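Local coordinates for protein fumarylacetoacetate hydrolase (Burkholderia xenovorans, PDB 5TI1) that probably hydrolyses fumarylacetoacetate to fumarate and acetoacetate, the last step of phenylalanine and tyrosine breakdown, using a bound magnesium ion, at residues W26-S29 with A30-P33; I266-W269 with E270-P273; S388-L392 with T393-K397. One frame throughout, in Å; residues are numbered along the deposited sequence.

Contact 1 of 3, residues W26-S29 with A30-P33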
# COMPACT_ATOMS: atom_id res chain seq x y z
N TRP B 26 4.21 -22.56 34.66
CA TRP B 26 3.19 -23.42 35.23
C TRP B 26 2.09 -23.77 34.23
O TRP B 26 1.20 -24.56 34.56
CB TRP B 26 2.57 -22.78 36.48
CG TRP B 26 2.17 -21.36 36.30
CD1 TRP B 26 2.90 -20.26 36.64
CD2 TRP B 26 0.94 -20.88 35.76
NE1 TRP B 26 2.20 -19.12 36.33
CE2 TRP B 26 0.99 -19.48 35.78
CE3 TRP B 26 -0.20 -21.51 35.24
CZ2 TRP B 26 -0.05 -18.68 35.31
CZ3 TRP B 26 -1.23 -20.72 34.77
CH2 TRP B 26 -1.15 -19.32 34.81
N VAL B 27 2.12 -23.19 33.03
CA VAL B 27 1.34 -23.71 31.91
C VAL B 27 2.15 -24.86 31.34
O VAL B 27 3.15 -24.65 30.65
CB VAL B 27 1.06 -22.63 30.85
CG1 VAL B 27 0.19 -23.18 29.72
CG2 VAL B 27 0.42 -21.40 31.49
N GLU B 28 1.75 -26.10 31.64
CA GLU B 28 2.64 -27.23 31.37
C GLU B 28 2.90 -27.40 29.87
O GLU B 28 4.03 -27.69 29.46
CB GLU B 28 2.09 -28.53 31.96
CG GLU B 28 3.09 -29.68 31.89
CD GLU B 28 4.43 -29.34 32.57
OE1 GLU B 28 4.42 -28.76 33.68
OE2 GLU B 28 5.49 -29.66 31.98
N SER B 29 1.86 -27.23 29.04
CA SER B 29 2.06 -27.33 27.60
C SER B 29 3.16 -26.37 27.12
O SER B 29 3.83 -26.65 26.12
CB SER B 29 0.74 -27.06 26.86
OG SER B 29 0.19 -25.81 27.21
N ALA B 30 3.38 -25.28 27.84
CA ALA B 30 4.42 -24.33 27.44
C ALA B 30 5.82 -24.90 27.60
O ALA B 30 6.77 -24.35 27.04
CB ALA B 30 4.31 -23.04 28.26
N ASN B 31 5.95 -26.00 28.34
CA ASN B 31 7.24 -26.61 28.62
C ASN B 31 7.57 -27.77 27.69
O ASN B 31 8.62 -28.39 27.84
CB ASN B 31 7.28 -27.09 30.08
CG ASN B 31 7.10 -25.94 31.05
OD1 ASN B 31 7.54 -24.82 30.79
ND2 ASN B 31 6.44 -26.21 32.17
N ASN B 32 6.68 -28.07 26.75
CA ASN B 32 6.95 -29.04 25.70
C ASN B 32 8.18 -28.61 24.91
O ASN B 32 8.19 -27.51 24.34
CB ASN B 32 5.73 -29.16 24.77
CG ASN B 32 5.80 -30.35 23.84
OD1 ASN B 32 6.88 -30.81 23.47
ND2 ASN B 32 4.63 -30.86 23.45
N PRO B 33 9.24 -29.43 24.84
CA PRO B 33 10.48 -28.97 24.21
C PRO B 33 10.34 -28.61 22.74
O PRO B 33 11.13 -27.81 22.24
CB PRO B 33 11.43 -30.16 24.40
CG PRO B 33 10.91 -30.83 25.63
CD PRO B 33 9.42 -30.72 25.53
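Glu-28 and Asn-31 are turned toward each other by their torsions. The CG of Glu-28 lies opposite its backbone N (chi1 -171°), and the chain then bends at chi2 (56°). This brings the carboxylate beside the amide of Asn-31, whose CG stands next to its own backbone N. The two side chains cross at about a right angle, with the carboxylate and amide planes 66° apart. Asn-31 ND2 is 3.6 Å from both Glu-28 OE1 and Glu-28 OE2, a loose polar approach. The amide itself is held by Ser-25, whose carbonyl accepts from ND2. The carboxylate also has a long, weak ion pair with Arg-118.

On the inner side, Val-27 CB packs against Ala-30 CB at 4.2 Å. Both residues are buried, and Val-27 also touches Leu-134 of strand 134-136. Ser-29 OG bonds to the backbone N of Asp-63.

Three backbone bonds step along the chain, each joining residues three apart. Ala-30 N reaches Val-27 O at 2.9 Å and Asn-31 N reaches Glu-28 O at 2.8 Å. Asn-32 N reaches Ser-29 O at 3.2 Å. This i to i+3 ladder is the signature of a short 3-10 helix, here in the loop between helix 13-17 and strand 44-49.

Contact 2 of 3, residues I266-W269 with E270-P273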
# COMPACT_ATOMS: atom_id res chain seq x y z
N ILE B 266 0.66 -15.37 -14.96
CA ILE B 266 0.14 -14.01 -14.97
C ILE B 266 1.28 -13.01 -14.81
O ILE B 266 1.28 -11.94 -15.43
CB ILE B 266 -0.93 -13.85 -13.87
CG1 ILE B 266 -2.17 -14.70 -14.19
CG2 ILE B 266 -1.35 -12.39 -13.71
CD1 ILE B 266 -3.30 -14.56 -13.18
N GLN B 267 2.29 -13.36 -14.00
CA GLN B 267 3.37 -12.41 -13.73
C GLN B 267 4.22 -12.18 -14.98
O GLN B 267 4.55 -11.04 -15.31
CB GLN B 267 4.25 -12.91 -12.58
CG GLN B 267 5.38 -11.92 -12.22
CD GLN B 267 6.28 -12.42 -11.09
OE1 GLN B 267 5.92 -12.36 -9.92
NE2 GLN B 267 7.47 -12.89 -11.45
N GLN B 268 4.57 -13.26 -15.67
CA GLN B 268 5.44 -13.17 -16.84
C GLN B 268 4.89 -12.18 -17.87
O GLN B 268 5.65 -11.41 -18.47
CB GLN B 268 5.60 -14.55 -17.48
CG GLN B 268 6.97 -14.82 -18.05
CD GLN B 268 8.02 -14.97 -16.96
OE1 GLN B 268 8.56 -13.99 -16.47
NE2 GLN B 268 8.30 -16.22 -16.58
N TRP B 269 3.58 -12.19 -18.07
CA TRP B 269 2.98 -11.38 -19.13
C TRP B 269 2.79 -9.92 -18.73
O TRP B 269 2.87 -9.04 -19.59
CB TRP B 269 1.65 -12.01 -19.54
CG TRP B 269 0.80 -11.18 -20.47
CD1 TRP B 269 -0.48 -10.76 -20.24
CD2 TRP B 269 1.15 -10.70 -21.77
NE1 TRP B 269 -0.95 -10.05 -21.32
CE2 TRP B 269 0.04 -10.00 -22.27
CE3 TRP B 269 2.30 -10.81 -22.57
CZ2 TRP B 269 0.04 -9.39 -23.53
CZ3 TRP B 269 2.30 -10.21 -23.82
CH2 TRP B 269 1.17 -9.50 -24.29
N GLU B 270 2.55 -9.63 -17.44
CA GLU B 270 2.19 -8.28 -17.03
C GLU B 270 3.36 -7.42 -16.57
O GLU B 270 3.23 -6.19 -16.56
CB GLU B 270 1.18 -8.33 -15.88
CG GLU B 270 1.84 -8.74 -14.57
CD GLU B 270 0.90 -8.79 -13.39
OE1 GLU B 270 -0.26 -8.33 -13.51
OE2 GLU B 270 1.33 -9.31 -12.33
N TYR B 271 4.50 -8.01 -16.19
CA TYR B 271 5.38 -7.34 -15.22
C TYR B 271 6.36 -6.34 -15.82
O TYR B 271 6.92 -5.55 -15.07
CB TYR B 271 6.15 -8.38 -14.40
CG TYR B 271 7.42 -8.89 -15.03
CD1 TYR B 271 7.39 -9.95 -15.94
CD2 TYR B 271 8.65 -8.34 -14.70
CE1 TYR B 271 8.55 -10.43 -16.51
CE2 TYR B 271 9.82 -8.81 -15.27
CZ TYR B 271 9.77 -9.86 -16.17
OH TYR B 271 10.93 -10.32 -16.73
N VAL B 272 6.60 -6.35 -17.13
CA VAL B 272 7.50 -5.36 -17.71
C VAL B 272 6.69 -4.14 -18.14
O VAL B 272 5.72 -4.29 -18.90
CB VAL B 272 8.30 -5.94 -18.89
CG1 VAL B 272 9.22 -4.88 -19.47
CG2 VAL B 272 9.11 -7.15 -18.43
N PRO B 273 7.05 -2.93 -17.71
CA PRO B 273 8.21 -2.62 -16.87
C PRO B 273 7.91 -2.23 -15.42
O PRO B 273 8.85 -1.90 -14.70
CB PRO B 273 8.82 -1.43 -17.58
CG PRO B 273 7.61 -0.66 -18.04
CD PRO B 273 6.55 -1.71 -18.37
O HOH W 1 6.06 -8.27 -19.53
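Tyr-271 packs its ring edge against the backbone of the helical turn before it. Its CD1 lies 3.1 Å from Gln-267 O and 3.4 Å from Gln-268 O, and both oxygens are near the ring plane. The ring takes this place because CG sits between the backbone N and the carbonyl carbon (chi1 84°). Gln-268 runs alongside the ring and points the same way, with OE1 3.6 Å from Tyr-271 CE1. The amide and ring planes are 65° apart. One ring face is covered over its centre by Val-272 CG2. Tyr-271 and Gln-267 are predicted to bind substrate. The Gln-267 side chain lies about 7 Å from the bound magnesium ion, so this turn probably lines the active site.

The backbone bonds here are long and bent. Gln-267 O accepts weakly from both Glu-270 N and Tyr-271 N. Glu-270 N also has a weak bond to Ile-266 O at 3.3 Å. A water accepts from Val-272 N at 3.1 Å and donates weakly to Trp-269 O, bridging the turn. The next peptide, before Pro-273, is cis.

Glu-270 is buried. Its extended chain passes Ile-266 O, with CG 3.4 Å away. OE2 accepts from Phe-277 N and Ala-279 N, and OE1 from Asn-278 N. These amides at the start of a helix probably stabilise a negative carboxylate.

Asn-178 of the second subunit bonds to Trp-269 O and Val-272 O. Within the chain, helix 264-270 is flanked by Phe-168 of helix 158-168, by helix 278-281 against Ile-266 and Gln-267, and by strand 200-207, where Gln-206 bonds to Trp-269 NE1.

Contact 3 of 3, residues S388-L392 with T393-K397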
# COMPACT_ATOMS: atom_id res chain seq x y z
N SER B 388 10.22 -21.93 -3.16
CA SER B 388 9.10 -21.89 -4.08
C SER B 388 9.07 -23.18 -4.89
O SER B 388 10.11 -23.78 -5.16
CB SER B 388 9.19 -20.69 -5.03
OG SER B 388 10.29 -20.83 -5.92
N LEU B 389 7.86 -23.59 -5.30
CA LEU B 389 7.75 -24.72 -6.22
C LEU B 389 8.45 -24.42 -7.53
O LEU B 389 8.99 -25.34 -8.17
CB LEU B 389 6.29 -25.09 -6.47
CG LEU B 389 5.52 -25.87 -5.40
CD1 LEU B 389 6.27 -27.13 -5.02
CD2 LEU B 389 5.26 -25.02 -4.17
N LEU B 390 8.46 -23.15 -7.96
CA LEU B 390 9.21 -22.77 -9.15
C LEU B 390 10.66 -23.22 -9.06
O LEU B 390 11.22 -23.78 -10.01
CB LEU B 390 9.11 -21.26 -9.36
CG LEU B 390 10.02 -20.70 -10.47
CD1 LEU B 390 9.56 -21.17 -11.84
CD2 LEU B 390 10.13 -19.17 -10.40
N GLU B 391 11.30 -23.01 -7.90
CA GLU B 391 12.67 -23.48 -7.73
C GLU B 391 12.71 -24.98 -7.46
O GLU B 391 13.50 -25.71 -8.07
CB GLU B 391 13.36 -22.74 -6.59
CG GLU B 391 13.40 -21.22 -6.76
CD GLU B 391 13.64 -20.53 -5.45
OE1 GLU B 391 14.82 -20.31 -5.10
OE2 GLU B 391 12.66 -20.24 -4.74
N LEU B 392 11.86 -25.46 -6.54
CA LEU B 392 11.93 -26.86 -6.12
C LEU B 392 11.77 -27.81 -7.30
O LEU B 392 12.41 -28.87 -7.33
CB LEU B 392 10.86 -27.14 -5.06
CG LEU B 392 11.08 -26.42 -3.72
CD1 LEU B 392 9.86 -26.52 -2.82
CD2 LEU B 392 12.33 -26.95 -3.02
N THR B 393 10.95 -27.45 -8.29
CA THR B 393 10.72 -28.31 -9.45
C THR B 393 11.41 -27.79 -10.71
O THR B 393 11.21 -28.34 -11.79
CB THR B 393 9.22 -28.46 -9.72
OG1 THR B 393 8.68 -27.23 -10.22
CG2 THR B 393 8.48 -28.84 -8.45
N TRP B 394 12.25 -26.76 -10.57
CA TRP B 394 12.90 -26.09 -11.70
C TRP B 394 11.91 -25.86 -12.84
O TRP B 394 12.02 -26.38 -13.95
CB TRP B 394 14.13 -26.86 -12.18
CG TRP B 394 15.11 -25.98 -12.91
CD1 TRP B 394 15.36 -25.95 -14.25
CD2 TRP B 394 15.96 -24.98 -12.33
NE1 TRP B 394 16.32 -25.01 -14.54
CE2 TRP B 394 16.70 -24.40 -13.38
CE3 TRP B 394 16.18 -24.53 -11.02
CZ2 TRP B 394 17.64 -23.39 -13.16
CZ3 TRP B 394 17.11 -23.52 -10.81
CH2 TRP B 394 17.82 -22.96 -11.87
N ASN B 395 10.90 -25.04 -12.52
CA ASN B 395 9.84 -24.67 -13.45
C ASN B 395 9.11 -25.89 -14.01
O ASN B 395 8.56 -25.86 -15.11
CB ASN B 395 10.38 -23.81 -14.60
CG ASN B 395 9.30 -22.99 -15.26
OD1 ASN B 395 8.20 -22.84 -14.70
ND2 ASN B 395 9.59 -22.47 -16.45
N GLY B 396 9.07 -26.98 -13.24
CA GLY B 396 8.37 -28.17 -13.66
C GLY B 396 9.22 -29.17 -14.42
O GLY B 396 8.68 -30.17 -14.91
N LYS B 397 10.53 -28.93 -14.53
CA LYS B 397 11.40 -29.87 -15.22
C LYS B 397 11.59 -31.15 -14.41
O LYS B 397 11.69 -32.25 -14.97
CB LYS B 397 12.74 -29.21 -15.52
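The Trp-394 ring turns its edge to Glu-391 O, which lies near the ring plane, 4.2 Å from CE3. Trp-394 has two conformers, so this loose approach is doubtful. In the conformer described, the indole touches Asn-163, Ser-166 and Met-167 of helix 158-168. A second flat group, the Asn-395 amide, borders Leu-390, with OD1 3.6 Å from Leu-390 CD1. Lys-222 NZ bonds to that OD1.

Trp-394 and Asn-395 belong to a Schellman motif that ends helix 389-392. Trp-394, with positive phi, is its C-prime residue. Asn-395 N reaches back to Leu-390 O at 2.8 Å, in the carbonyl plane. Trp-394 N bonds to Glu-391 O from well above that carbonyl's plane. A type I' turn from Trp-394 to Lys-397 overlaps the motif, and Gly-396 sits in it with positive phi.

Ser-388 is the N-cap of the same helix. Its OG accepts from Glu-391 N at 3.1 Å and donates to Glu-391 OE2 at 2.7 Å. Asp-224 of strand 223-233 adds bonds to Leu-389 N and Leu-390 N. The buried Glu-391 carboxylate also accepts from Ser-379 and Asn-163 through OE1. Its OE2 has a weak bond with ND1 of His-160, the predicted proton acceptor. This is consistent with a second-shell role in positioning the histidine. Thr-377, a predicted substrate-binding residue, touches Glu-391.

Thr-393 closes the last helical turn. Its OG1 stands between the backbone N and the carbonyl carbon (chi1 71°), which points it back at the carbonyl of Leu-389. Leu-389 O is gripped from opposite faces of its plane, by Thr-393 N at 2.9 Å and by Thr-393 OG1 at 2.8 Å.

All three contacts are partly buried local turns. Contact 1 lies away from the metal and substrate sites, its centre about 49 Å from that of contact 2. It relies on 3-10 backbone bonds and one small apolar pair. Contacts 2 and 3 both belong to the C-terminal hydrolase part and come within about 6 Å at their nearest atoms. Both hold a helical turn and the residues after it, and both touch helix 158-168. Their bonds differ: 266-273 has weak ones, a water and help from the second subunit, while 388-397 has shorter main bonds and a Schellman ending. Each buries a glutamate, one accepting from amides at the start of helix 278-281, the other weakly bonded to His-160.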